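Long-range contacts in Sqt1 (Chaetomium thermophilum, PDB 4ZOY), which probably captures a newly made ribosomal protein during its translation, acting as its dedicated chaperone in ribosome biogenesis: residues A9-H14 against A476-F481; I30-G35 against N93-T98; K46-D51 against L79-E84; L50-A55 against R468-G473; F83-H88 against L105-M110. All blocks are in the same frame, centred on the assembly; numbering follows the deposited sequence.

Overall arrangement
Sqt1 is a WD40 propeller of eight four-stranded sheets, and all five contacts lie on three successive sheets near the chain's ends. Contact 1, buried, closes the ring within one sheet; contact 3, partly exposed, joins two strands of the next and adds a salt bridge. Both hydrogen-bond backbones and pack apolar side chains beside them. Contacts 2, 4 and 5 join neighbouring sheets. Contact 2, nearest the chain's centre, is wholly buried, without a hydrogen bond across it; contact 5, also buried, has a histidine–serine hydrogen bond; contact 4 reaches the surface through arginine. Contacts 3 and 4 share strand 45-51, contacts 3 and 5 strand 83-85, and His14 of contact 1 bonds to Thr33 of contact 2.

Contact 1 (A9-H14 against A476-F481); sequences AYFDGH and AVVLVF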
# COMPACT_ATOMS: atom_id res chain seq x y z
N ALA A 9 -20.07 6.89 9.12
CA ALA A 9 -19.91 5.91 10.19
C ALA A 9 -18.51 6.02 10.73
O ALA A 9 -17.62 6.61 10.11
CB ALA A 9 -20.18 4.49 9.70
N TYR A 10 -18.30 5.47 11.92
CA TYR A 10 -17.00 5.51 12.54
C TYR A 10 -16.80 4.32 13.44
O TYR A 10 -17.75 3.63 13.82
CB TYR A 10 -16.83 6.81 13.34
CG TYR A 10 -17.66 6.86 14.61
CD1 TYR A 10 -19.01 7.15 14.56
CD2 TYR A 10 -17.08 6.63 15.85
CE1 TYR A 10 -19.77 7.20 15.72
CE2 TYR A 10 -17.83 6.69 17.01
CZ TYR A 10 -19.18 6.97 16.93
OH TYR A 10 -19.93 7.02 18.09
N PHE A 11 -15.54 4.07 13.77
CA PHE A 11 -15.21 3.07 14.77
C PHE A 11 -14.11 3.63 15.65
O PHE A 11 -13.05 4.01 15.15
CB PHE A 11 -14.77 1.76 14.12
CG PHE A 11 -14.23 0.76 15.09
CD1 PHE A 11 -15.04 0.22 16.07
CD2 PHE A 11 -12.90 0.36 15.03
CE1 PHE A 11 -14.54 -0.71 16.98
CE2 PHE A 11 -12.40 -0.56 15.93
CZ PHE A 11 -13.22 -1.10 16.90
N ASP A 12 -14.37 3.71 16.95
CA ASP A 12 -13.41 4.34 17.85
C ASP A 12 -12.80 3.36 18.85
O ASP A 12 -12.20 3.78 19.84
CB ASP A 12 -14.09 5.50 18.60
CG ASP A 12 -15.15 5.02 19.56
OD1 ASP A 12 -15.95 4.13 19.18
OD2 ASP A 12 -15.18 5.51 20.71
N GLY A 13 -12.92 2.06 18.58
CA GLY A 13 -12.42 1.04 19.49
C GLY A 13 -10.92 1.00 19.74
O GLY A 13 -10.47 0.65 20.83
N HIS A 14 -10.11 1.34 18.73
CA HIS A 14 -8.67 1.39 18.94
C HIS A 14 -8.31 2.41 20.01
O HIS A 14 -8.88 3.50 20.04
CB HIS A 14 -7.94 1.73 17.63
CG HIS A 14 -8.05 0.67 16.58
ND1 HIS A 14 -7.18 -0.40 16.51
CD2 HIS A 14 -8.91 0.52 15.55
CE1 HIS A 14 -7.51 -1.17 15.49
NE2 HIS A 14 -8.55 -0.63 14.88
N ALA A 476 -6.56 7.61 16.41
CA ALA A 476 -7.15 6.38 16.95
C ALA A 476 -8.59 6.16 16.51
O ALA A 476 -9.35 5.44 17.17
CB ALA A 476 -7.08 6.37 18.51
N VAL A 477 -8.95 6.76 15.38
CA VAL A 477 -10.31 6.61 14.86
C VAL A 477 -10.26 6.04 13.44
O VAL A 477 -9.29 6.25 12.71
CB VAL A 477 -11.06 7.96 14.85
CG1 VAL A 477 -12.56 7.73 14.69
CG2 VAL A 477 -10.79 8.74 16.13
N VAL A 478 -11.31 5.30 13.12
CA VAL A 478 -11.59 4.74 11.80
C VAL A 478 -12.85 5.41 11.28
O VAL A 478 -13.87 5.40 11.98
CB VAL A 478 -11.78 3.22 11.87
CG1 VAL A 478 -12.17 2.64 10.51
CG2 VAL A 478 -10.52 2.53 12.42
N LEU A 479 -12.80 6.01 10.09
CA LEU A 479 -13.96 6.70 9.54
C LEU A 479 -14.42 6.07 8.22
O LEU A 479 -13.63 5.44 7.52
CB LEU A 479 -13.68 8.19 9.31
CG LEU A 479 -13.36 9.03 10.56
CD1 LEU A 479 -13.16 10.48 10.21
CD2 LEU A 479 -14.51 8.86 11.57
N VAL A 480 -15.70 6.23 7.91
CA VAL A 480 -16.27 5.76 6.65
C VAL A 480 -16.82 6.95 5.90
O VAL A 480 -17.58 7.74 6.46
CB VAL A 480 -17.39 4.73 6.86
CG1 VAL A 480 -17.92 4.26 5.51
CG2 VAL A 480 -16.88 3.55 7.68
N PHE A 481 -16.42 7.09 4.63
CA PHE A 481 -16.86 8.18 3.78
C PHE A 481 -17.53 7.61 2.52
O PHE A 481 -17.23 6.49 2.11
CB PHE A 481 -15.69 9.06 3.35
CG PHE A 481 -14.99 9.76 4.49
CD1 PHE A 481 -15.61 10.79 5.18
CD2 PHE A 481 -13.69 9.42 4.84
CE1 PHE A 481 -14.95 11.45 6.21
CE2 PHE A 481 -13.03 10.08 5.87
CZ PHE A 481 -13.66 11.10 6.56
O HOH W 1 -10.65 3.13 16.38
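Val478 overlaps the base of Phe11, CB to CB at 4.0 Å, and its CG2 meets the ring of Phe11 at the edge beside CD2. With CG anti to the backbone N (chi1 172°), the Phe11 ring is carried away from strand 478-482. The same Val478 methyl also lies 4.1 Å from His14 CD2, while Ala9 CB rests beside Val480 on this face. On the other face Tyr10 CB touches Leu479 CD2 at 3.6 Å. The backbones pair antiparallel: Phe11 N donates to Val478 O at 2.8 Å, and Val478 N returns a bond to Phe11 O. Where the pairing stops, a water donates to Phe11 O and Ala476 O and accepts from His14 N, so Phe11 O is gripped twice. Gly13 N stands 3.5 Å above the centre of the Phe11 ring, and a CB on Gly13 would collide with Phe11 CZ. Beyond the two segments His14 NE2 bonds to Thr33 OG1, and Tyr48 meets the rings of Phe11 and His14 edge-to-face. Strand 9-11 is an outer strand of a sheet whose other strands, 478-482, 468-473 and 457-461, come from the C-terminal end: the Velcro closure of a propeller.

Contact 2 (I30-G35 against N93-T98); sequences IVATGG and NALTFT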
# COMPACT_ATOMS: atom_id res chain seq x y z
N ILE A 30 -16.13 -5.87 4.18
CA ILE A 30 -15.35 -6.51 5.21
C ILE A 30 -13.96 -5.88 5.25
O ILE A 30 -13.18 -6.01 4.30
CB ILE A 30 -15.24 -8.03 4.99
CG1 ILE A 30 -16.65 -8.64 4.97
CG2 ILE A 30 -14.37 -8.68 6.06
CD1 ILE A 30 -16.65 -10.14 4.81
N VAL A 31 -13.68 -5.18 6.34
CA VAL A 31 -12.46 -4.41 6.49
C VAL A 31 -11.81 -4.70 7.84
O VAL A 31 -12.50 -4.75 8.85
CB VAL A 31 -12.74 -2.90 6.35
CG1 VAL A 31 -11.51 -2.09 6.64
CG2 VAL A 31 -13.29 -2.59 4.97
N ALA A 32 -10.50 -4.91 7.84
CA ALA A 32 -9.73 -5.10 9.06
C ALA A 32 -8.87 -3.88 9.35
O ALA A 32 -8.28 -3.30 8.44
CB ALA A 32 -8.86 -6.35 8.95
N THR A 33 -8.79 -3.50 10.62
CA THR A 33 -7.98 -2.35 11.03
C THR A 33 -7.06 -2.76 12.16
O THR A 33 -7.39 -3.65 12.93
CB THR A 33 -8.86 -1.15 11.44
OG1 THR A 33 -9.72 -1.53 12.52
CG2 THR A 33 -9.72 -0.69 10.27
N GLY A 34 -5.90 -2.13 12.26
CA GLY A 34 -4.91 -2.57 13.22
C GLY A 34 -3.99 -1.45 13.66
O GLY A 34 -3.62 -0.58 12.88
N GLY A 35 -3.60 -1.48 14.93
CA GLY A 35 -2.66 -0.48 15.38
C GLY A 35 -2.13 -0.67 16.78
O GLY A 35 -1.93 -1.81 17.25
N ASN A 93 1.13 -3.33 12.44
CA ASN A 93 1.68 -2.39 11.47
C ASN A 93 1.28 -2.72 10.03
O ASN A 93 1.43 -1.90 9.13
CB ASN A 93 3.21 -2.38 11.59
CG ASN A 93 3.83 -1.16 10.96
OD1 ASN A 93 3.34 -0.04 11.13
ND2 ASN A 93 4.92 -1.36 10.24
N ALA A 94 0.77 -3.94 9.84
CA ALA A 94 0.42 -4.43 8.52
C ALA A 94 -0.74 -5.40 8.62
O ALA A 94 -0.82 -6.18 9.57
CB ALA A 94 1.63 -5.11 7.87
N LEU A 95 -1.65 -5.32 7.64
CA LEU A 95 -2.78 -6.24 7.50
C LEU A 95 -3.00 -6.56 6.05
O LEU A 95 -2.87 -5.68 5.19
CB LEU A 95 -4.07 -5.64 8.04
CG LEU A 95 -4.18 -5.53 9.55
CD1 LEU A 95 -5.27 -4.52 9.87
CD2 LEU A 95 -4.50 -6.89 10.15
N THR A 96 -3.36 -7.80 5.76
CA THR A 96 -3.82 -8.10 4.42
C THR A 96 -4.78 -9.28 4.40
O THR A 96 -4.65 -10.23 5.18
CB THR A 96 -2.64 -8.36 3.47
OG1 THR A 96 -3.10 -8.35 2.11
CG2 THR A 96 -1.99 -9.66 3.78
N PHE A 97 -5.79 -9.18 3.54
CA PHE A 97 -6.55 -10.34 3.10
C PHE A 97 -5.81 -10.92 1.92
O PHE A 97 -5.31 -10.17 1.08
CB PHE A 97 -7.98 -9.97 2.70
CG PHE A 97 -8.88 -9.64 3.86
CD1 PHE A 97 -9.55 -10.65 4.54
CD2 PHE A 97 -9.07 -8.33 4.26
CE1 PHE A 97 -10.39 -10.34 5.61
CE2 PHE A 97 -9.90 -8.02 5.34
CZ PHE A 97 -10.56 -9.03 6.00
N THR A 98 -5.73 -12.24 1.82
CA THR A 98 -5.01 -12.81 0.69
C THR A 98 -5.80 -12.73 -0.61
O THR A 98 -7.03 -12.61 -0.62
CB THR A 98 -4.63 -14.28 0.95
OG1 THR A 98 -5.79 -15.03 1.36
CG2 THR A 98 -3.56 -14.35 2.03
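Ile30 and Phe97 make the first of several apolar contacts, their side chains crossing at about a right angle with Ile30 CG2 3.8 Å from Phe97 CZ. Phe97 has CG anti to the carbonyl carbon (chi1 -73°), and its ring reaches toward strand 30-36, where Ala32 CB lies 4.1 Å from Phe97 CE2. Ala32 CB is equally far from Leu95 CD1, so this small side chain sits against both larger ones. Segments 30-35 and 93-97 run nearly antiparallel, at 166°, but their axes come no closer than 6.7 Å and no hydrogen bond joins them. They belong to successive sheets of the WD40 propeller, and the side chains of Ile30, Ala32, Leu95 and Phe97 pack between these blades. The second kind of contact sets side chains against backbone. Leu95 CD1 presses on the peptide between Thr33 and Gly34, at 3.4 Å from Gly34 N, and also lies 3.5 Å from Ala32 O. A CB on Gly34 would point at that methyl and be tight against it. The edge of the Phe97 ring likewise faces Ala32 N, near the ring plane, at 4.0 Å from CE2. Leu95 and Phe97 also touch Ser107 and Leu105 of strand 104-109, and at the start of strand 92-97 Asn93 and Ala94 both face Gly108 in a classic beta bulge.

Contact 3 (K46-D51 against L79-E84); sequences KGYVLD and LNPIFE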
# COMPACT_ATOMS: atom_id res chain seq x y z
N LYS A 46 -3.48 -4.20 18.62
CA LYS A 46 -4.85 -4.65 18.58
C LYS A 46 -5.39 -4.46 17.17
O LYS A 46 -5.11 -3.45 16.52
CB LYS A 46 -5.72 -3.88 19.57
CG LYS A 46 -7.18 -4.30 19.62
CD LYS A 46 -7.35 -5.58 20.42
CE LYS A 46 -8.81 -5.85 20.72
NZ LYS A 46 -8.98 -7.03 21.61
N GLY A 47 -6.19 -5.42 16.73
CA GLY A 47 -6.86 -5.31 15.46
C GLY A 47 -8.33 -5.63 15.59
O GLY A 47 -8.77 -6.26 16.56
N TYR A 48 -9.10 -5.21 14.60
CA TYR A 48 -10.52 -5.48 14.54
C TYR A 48 -10.94 -5.80 13.12
O TYR A 48 -10.31 -5.34 12.16
CB TYR A 48 -11.33 -4.28 15.05
CG TYR A 48 -11.16 -4.00 16.52
CD1 TYR A 48 -11.90 -4.70 17.46
CD2 TYR A 48 -10.28 -3.02 16.96
CE1 TYR A 48 -11.75 -4.43 18.82
CE2 TYR A 48 -10.12 -2.74 18.31
CZ TYR A 48 -10.87 -3.46 19.23
OH TYR A 48 -10.72 -3.19 20.58
N VAL A 49 -11.99 -6.59 12.97
CA VAL A 49 -12.63 -6.73 11.68
C VAL A 49 -13.99 -6.07 11.76
O VAL A 49 -14.75 -6.28 12.71
CB VAL A 49 -12.78 -8.19 11.24
CG1 VAL A 49 -13.42 -8.26 9.86
CG2 VAL A 49 -11.43 -8.88 11.25
N LEU A 50 -14.30 -5.25 10.76
CA LEU A 50 -15.54 -4.49 10.73
C LEU A 50 -16.38 -4.90 9.53
O LEU A 50 -15.84 -5.36 8.52
CB LEU A 50 -15.25 -2.99 10.65
CG LEU A 50 -14.26 -2.44 11.67
CD1 LEU A 50 -13.89 -1.01 11.34
CD2 LEU A 50 -14.85 -2.51 13.08
N ASP A 51 -17.69 -4.73 9.67
CA ASP A 51 -18.63 -4.89 8.56
C ASP A 51 -19.27 -3.53 8.29
O ASP A 51 -20.16 -3.09 9.01
CB ASP A 51 -19.70 -5.93 8.90
CG ASP A 51 -20.59 -6.26 7.71
OD1 ASP A 51 -20.63 -5.47 6.75
OD2 ASP A 51 -21.25 -7.32 7.74
N LEU A 79 -19.76 1.81 14.57
CA LEU A 79 -19.62 0.43 14.11
C LEU A 79 -19.23 -0.52 15.22
O LEU A 79 -18.44 -0.17 16.09
CB LEU A 79 -18.59 0.34 12.98
CG LEU A 79 -18.92 1.11 11.71
CD1 LEU A 79 -17.70 1.16 10.81
CD2 LEU A 79 -20.11 0.48 11.00
N ASN A 80 -19.76 -1.74 15.16
CA ASN A 80 -19.37 -2.78 16.11
C ASN A 80 -18.58 -3.88 15.42
O ASN A 80 -19.02 -4.42 14.41
CB ASN A 80 -20.60 -3.36 16.81
CG ASN A 80 -21.40 -2.30 17.55
OD1 ASN A 80 -20.93 -1.74 18.54
ND2 ASN A 80 -22.60 -2.02 17.08
N PRO A 81 -17.41 -4.22 15.97
CA PRO A 81 -16.56 -5.22 15.32
C PRO A 81 -17.19 -6.60 15.26
O PRO A 81 -17.97 -6.98 16.14
CB PRO A 81 -15.30 -5.26 16.19
CG PRO A 81 -15.32 -3.99 16.96
CD PRO A 81 -16.77 -3.66 17.17
N ILE A 82 -16.86 -7.36 14.22
CA ILE A 82 -17.31 -8.74 14.13
C ILE A 82 -16.21 -9.72 14.52
O ILE A 82 -16.45 -10.92 14.65
CB ILE A 82 -17.82 -9.07 12.72
CG1 ILE A 82 -16.67 -9.05 11.71
CG2 ILE A 82 -18.94 -8.11 12.31
CD1 ILE A 82 -17.11 -9.33 10.31
N PHE A 83 -15.00 -9.20 14.73
CA PHE A 83 -13.88 -10.03 15.17
C PHE A 83 -12.81 -9.16 15.79
O PHE A 83 -12.66 -7.99 15.43
CB PHE A 83 -13.29 -10.82 13.99
CG PHE A 83 -12.29 -11.86 14.41
CD1 PHE A 83 -12.69 -12.98 15.13
CD2 PHE A 83 -10.94 -11.73 14.08
CE1 PHE A 83 -11.77 -13.95 15.52
CE2 PHE A 83 -10.02 -12.69 14.46
CZ PHE A 83 -10.44 -13.81 15.18
N GLU A 84 -12.07 -9.73 16.74
CA GLU A 84 -10.97 -9.03 17.39
C GLU A 84 -9.67 -9.77 17.14
O GLU A 84 -9.60 -10.99 17.27
CB GLU A 84 -11.22 -8.88 18.89
CG GLU A 84 -12.40 -8.00 19.23
CD GLU A 84 -12.49 -7.67 20.71
OE1 GLU A 84 -11.45 -7.71 21.39
OE2 GLU A 84 -13.61 -7.36 21.17
O HOH W 2 -18.80 -3.40 11.88
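Lys46 NZ forms a salt bridge with Glu84 OE1 at 2.6 Å, meeting the carboxylate on its anti side and 24° out of its plane. The lysine chain bends at chi2 (78°), which sets CD on the way to Glu84. NZ has a second acidic partner in Asp86, so two carboxylates share one ammonium group. A methionine in place of Lys46 would probably leave Glu84 and Asp86 without the cation that balances them. Beside the bridge, the Tyr48 ring runs alongside Glu84 and Pro81, pointing the same way, with CD1 3.5 Å from Pro81 CG. Val49 has both backbone polar atoms satisfied: its N donates to Phe83 O at 2.9 Å, and its O accepts from Ile82 N at 2.8 Å. Further on, direct pairing gives way to a water that accepts from Asp51 N and donates to Asn80 O. On the side opposite Tyr48, Val49 CB meets Phe83 CB at 3.8 Å, while CG1 of Val49 touches Ile82 CG1. Strand 83-85 is an outer strand of this four-stranded propeller sheet. Ile82 and Phe83 both face Val49, a classic beta bulge.

Contact 4 (L50-A55 against R468-G473); sequences LDISAA and RIVTVG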
# COMPACT_ATOMS: atom_id res chain seq x y z
N LEU A 50 -14.30 -5.25 10.76
CA LEU A 50 -15.54 -4.49 10.73
C LEU A 50 -16.38 -4.90 9.53
O LEU A 50 -15.84 -5.36 8.52
CB LEU A 50 -15.25 -2.99 10.65
CG LEU A 50 -14.26 -2.44 11.67
CD1 LEU A 50 -13.89 -1.01 11.34
CD2 LEU A 50 -14.85 -2.51 13.08
N ASP A 51 -17.69 -4.73 9.67
CA ASP A 51 -18.63 -4.89 8.56
C ASP A 51 -19.27 -3.53 8.29
O ASP A 51 -20.16 -3.09 9.01
CB ASP A 51 -19.70 -5.93 8.90
CG ASP A 51 -20.59 -6.26 7.71
OD1 ASP A 51 -20.63 -5.47 6.75
OD2 ASP A 51 -21.25 -7.32 7.74
N ILE A 52 -18.80 -2.88 7.22
CA ILE A 52 -19.14 -1.50 6.92
C ILE A 52 -20.55 -1.39 6.29
O ILE A 52 -21.12 -0.30 6.19
CB ILE A 52 -18.02 -0.88 6.01
CG1 ILE A 52 -16.93 -0.23 6.87
CG2 ILE A 52 -18.54 0.17 5.04
CD1 ILE A 52 -16.23 -1.15 7.80
N SER A 53 -21.14 -2.52 5.94
CA SER A 53 -22.49 -2.51 5.37
C SER A 53 -23.51 -2.00 6.39
O SER A 53 -24.62 -1.62 6.03
CB SER A 53 -22.88 -3.90 4.86
OG SER A 53 -23.10 -4.79 5.94
N ALA A 54 -23.13 -2.00 7.66
CA ALA A 54 -23.99 -1.48 8.72
C ALA A 54 -24.07 0.04 8.70
O ALA A 54 -24.88 0.63 9.42
CB ALA A 54 -23.48 -1.96 10.08
N ALA A 55 -23.24 0.68 7.88
CA ALA A 55 -23.22 2.13 7.78
C ALA A 55 -24.42 2.64 6.99
O ALA A 55 -24.48 2.49 5.77
CB ALA A 55 -21.93 2.61 7.14
N ARG A 468 -16.97 3.94 -1.46
CA ARG A 468 -16.89 3.92 -0.01
C ARG A 468 -15.44 3.86 0.40
O ARG A 468 -14.70 2.96 -0.01
CB ARG A 468 -17.67 2.74 0.57
CG ARG A 468 -19.16 2.97 0.58
CD ARG A 468 -19.82 2.39 1.81
NE ARG A 468 -21.16 2.94 2.00
CZ ARG A 468 -22.02 2.52 2.92
NH1 ARG A 468 -21.68 1.53 3.74
NH2 ARG A 468 -23.22 3.08 3.02
N ILE A 469 -15.04 4.83 1.21
CA ILE A 469 -13.66 4.95 1.67
C ILE A 469 -13.63 4.71 3.17
O ILE A 469 -14.40 5.31 3.91
CB ILE A 469 -13.07 6.34 1.35
CG1 ILE A 469 -13.15 6.61 -0.16
CG2 ILE A 469 -11.64 6.48 1.87
CD1 ILE A 469 -12.75 8.01 -0.56
N VAL A 470 -12.76 3.80 3.61
CA VAL A 470 -12.56 3.58 5.03
C VAL A 470 -11.15 3.98 5.38
O VAL A 470 -10.20 3.58 4.72
CB VAL A 470 -12.82 2.12 5.44
CG1 VAL A 470 -12.77 1.99 6.97
CG2 VAL A 470 -14.18 1.65 4.91
N THR A 471 -11.02 4.80 6.42
CA THR A 471 -9.75 5.41 6.80
C THR A 471 -9.24 4.91 8.14
O THR A 471 -10.02 4.45 8.98
CB THR A 471 -9.85 6.92 6.89
OG1 THR A 471 -10.84 7.26 7.88
CG2 THR A 471 -10.24 7.52 5.55
N VAL A 472 -7.94 5.03 8.35
CA VAL A 472 -7.35 4.78 9.66
C VAL A 472 -6.51 5.99 10.04
O VAL A 472 -5.76 6.55 9.23
CB VAL A 472 -6.51 3.47 9.70
CG1 VAL A 472 -7.41 2.26 9.53
CG2 VAL A 472 -5.39 3.47 8.64
N GLY A 473 -6.68 6.45 11.28
CA GLY A 473 -6.02 7.67 11.71
C GLY A 473 -5.07 7.55 12.89
O GLY A 473 -5.18 6.65 13.73
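Arg468 sends its guanidinium to the backbone at Ile52 and Ala55, in and just after a short 3-10 segment that follows strand 45-51. Its NH2 donates to Ala55 O at 3.1 Å, with an N-H...O angle of 152° and the donor tilted from the carbonyl plane. NH1 lies 3.1 Å from Ile52 O, which sits at the edge of the guanidinium and in its plane, and 3.6 Å from Ala55 CB. A bend at chi2 (-143°) places CD 4.1 Å from Ile52 CG2, as the two side chains slide past each other in opposite directions. Ile52 passes Val470 in the same manner, CG1 to CG2 at 3.9 Å, and this is the buried, apolar half of the contact. An alanine in place of Arg468 would probably leave Ala55 O without this donor and the end of the turn, where the ordered chain stops, less firmly held. The turn is itself well braced: Ala55 N bonds to Ile52 O, and Asp51 OD1 accepts from Ser53 N at 3.1 Å and from Ser53 OG at 2.7 Å, both on the same face of the carboxylate, as well as from Asn29 ND2. The Ser53 N to Asp51 OD1 bond makes an Asx turn at the end of strand 45-51, and Ile52 and Arg468 join it to the sheet that closes the propeller.

Contact 5 (F83-H88 against L105-M110); sequences FEIDGH and LVSGGM
From Ile85 to His88 the chain runs roughly alongside strand 104-109, 27° off its direction, and draws closer along the way, from a CA–CA distance of 8.1 Å for Ile85 and Ser107 to 6.4 Å for His88 and Gly109. His88 carries the polar part of the contact. Its NE2 is hydrogen-bonded to Ser107 OG at 2.8 Å, with OG in the ring plane at the edge and the bond nearly straight at 166°; either group could be the donor. Ser107 OG sits between the backbone N and the carbonyl carbon (chi1 58°), which turns it to the ring. At its other nitrogen, ND1, the imidazole is bonded to Asp111 OD1, so two hydrogen bonds fix the rotation of a buried ring. The ring also lies close to the backbone, with CE1 3.6 Å from Gly109 N, and a CB on Gly109 would clash with His88 ND1. Just before the histidine, Gly87 has backbone angles that by themselves call for glycine. The Gly-His pair and the histidine linked to serine and aspartate are hallmarks of the WD repeat. Ile85 CD1 touches Leu105 CD2 at 4.1 Å, the apolar part, and its CG2 packs 3.8 Å from Ser107 OG. Strand 83-85 is an edge strand of one propeller sheet, beside strand 45-51, whereas strand 104-109 lies between 92-97 and 114-120 in the next, so segment 83-88 bridges the two blades.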
# COMPACT_ATOMS: atom_id res chain seq x y z
N PHE A 83 -15.00 -9.20 14.73
CA PHE A 83 -13.88 -10.03 15.17
C PHE A 83 -12.81 -9.16 15.79
O PHE A 83 -12.66 -7.99 15.43
CB PHE A 83 -13.29 -10.82 13.99
CG PHE A 83 -12.29 -11.86 14.41
CD1 PHE A 83 -12.69 -12.98 15.13
CD2 PHE A 83 -10.94 -11.73 14.08
CE1 PHE A 83 -11.77 -13.95 15.52
CE2 PHE A 83 -10.02 -12.69 14.46
CZ PHE A 83 -10.44 -13.81 15.18
N GLU A 84 -12.07 -9.73 16.74
CA GLU A 84 -10.97 -9.03 17.39
C GLU A 84 -9.67 -9.77 17.14
O GLU A 84 -9.60 -10.99 17.27
CB GLU A 84 -11.22 -8.88 18.89
CG GLU A 84 -12.40 -8.00 19.23
CD GLU A 84 -12.49 -7.67 20.71
OE1 GLU A 84 -11.45 -7.71 21.39
OE2 GLU A 84 -13.61 -7.36 21.17
N ILE A 85 -8.63 -9.02 16.78
CA ILE A 85 -7.32 -9.61 16.54
C ILE A 85 -6.42 -9.38 17.74
O ILE A 85 -5.94 -8.27 17.98
CB ILE A 85 -6.66 -9.01 15.28
CG1 ILE A 85 -7.57 -9.20 14.06
CG2 ILE A 85 -5.29 -9.64 15.06
CD1 ILE A 85 -7.11 -8.40 12.84
N ASP A 86 -6.20 -10.45 18.51
CA ASP A 86 -5.36 -10.40 19.70
C ASP A 86 -4.09 -11.22 19.50
O ASP A 86 -4.02 -12.07 18.62
CB ASP A 86 -6.12 -10.92 20.92
CG ASP A 86 -7.32 -10.06 21.27
OD1 ASP A 86 -7.17 -8.83 21.33
OD2 ASP A 86 -8.41 -10.62 21.50
N GLY A 87 -3.09 -10.97 20.34
CA GLY A 87 -1.86 -11.75 20.29
C GLY A 87 -0.62 -10.96 19.94
O GLY A 87 0.50 -11.45 20.10
N HIS A 88 -0.79 -9.74 19.44
CA HIS A 88 0.37 -8.91 19.16
C HIS A 88 0.78 -8.14 20.41
O HIS A 88 -0.04 -7.49 21.05
CB HIS A 88 0.09 -7.95 18.00
CG HIS A 88 0.02 -8.63 16.67
ND1 HIS A 88 1.14 -8.94 15.93
CD2 HIS A 88 -1.04 -9.05 15.94
CE1 HIS A 88 0.78 -9.53 14.81
NE2 HIS A 88 -0.54 -9.61 14.79
N LEU A 105 -6.80 -13.91 6.50
CA LEU A 105 -6.50 -12.58 7.00
C LEU A 105 -5.21 -12.69 7.77
O LEU A 105 -5.07 -13.54 8.64
CB LEU A 105 -7.63 -12.05 7.90
CG LEU A 105 -7.35 -10.75 8.65
CD1 LEU A 105 -7.13 -9.59 7.69
CD2 LEU A 105 -8.51 -10.45 9.60
N VAL A 106 -4.25 -11.82 7.46
CA VAL A 106 -2.94 -11.90 8.07
C VAL A 106 -2.59 -10.58 8.74
O VAL A 106 -2.74 -9.51 8.14
CB VAL A 106 -1.86 -12.27 7.03
CG1 VAL A 106 -0.55 -12.54 7.71
CG2 VAL A 106 -2.30 -13.49 6.20
N SER A 107 -2.17 -10.65 10.00
CA SER A 107 -1.73 -9.46 10.70
C SER A 107 -0.22 -9.51 10.96
O SER A 107 0.35 -10.57 11.19
CB SER A 107 -2.50 -9.29 12.01
OG SER A 107 -2.32 -10.42 12.85
N GLY A 108 0.42 -8.34 10.92
CA GLY A 108 1.85 -8.26 11.08
C GLY A 108 2.21 -7.15 12.03
O GLY A 108 1.71 -6.04 11.89
N GLY A 109 3.05 -7.45 13.01
CA GLY A 109 3.31 -6.48 14.05
C GLY A 109 4.72 -5.94 14.15
O GLY A 109 5.67 -6.46 13.56
N MET A 110 4.85 -4.87 14.94
CA MET A 110 6.14 -4.33 15.34
C MET A 110 6.84 -5.28 16.30
O MET A 110 7.98 -5.04 16.71
CB MET A 110 5.95 -2.95 15.98
CG MET A 110 5.43 -1.90 15.00
SD MET A 110 6.64 -1.57 13.72
CE MET A 110 7.98 -0.91 14.72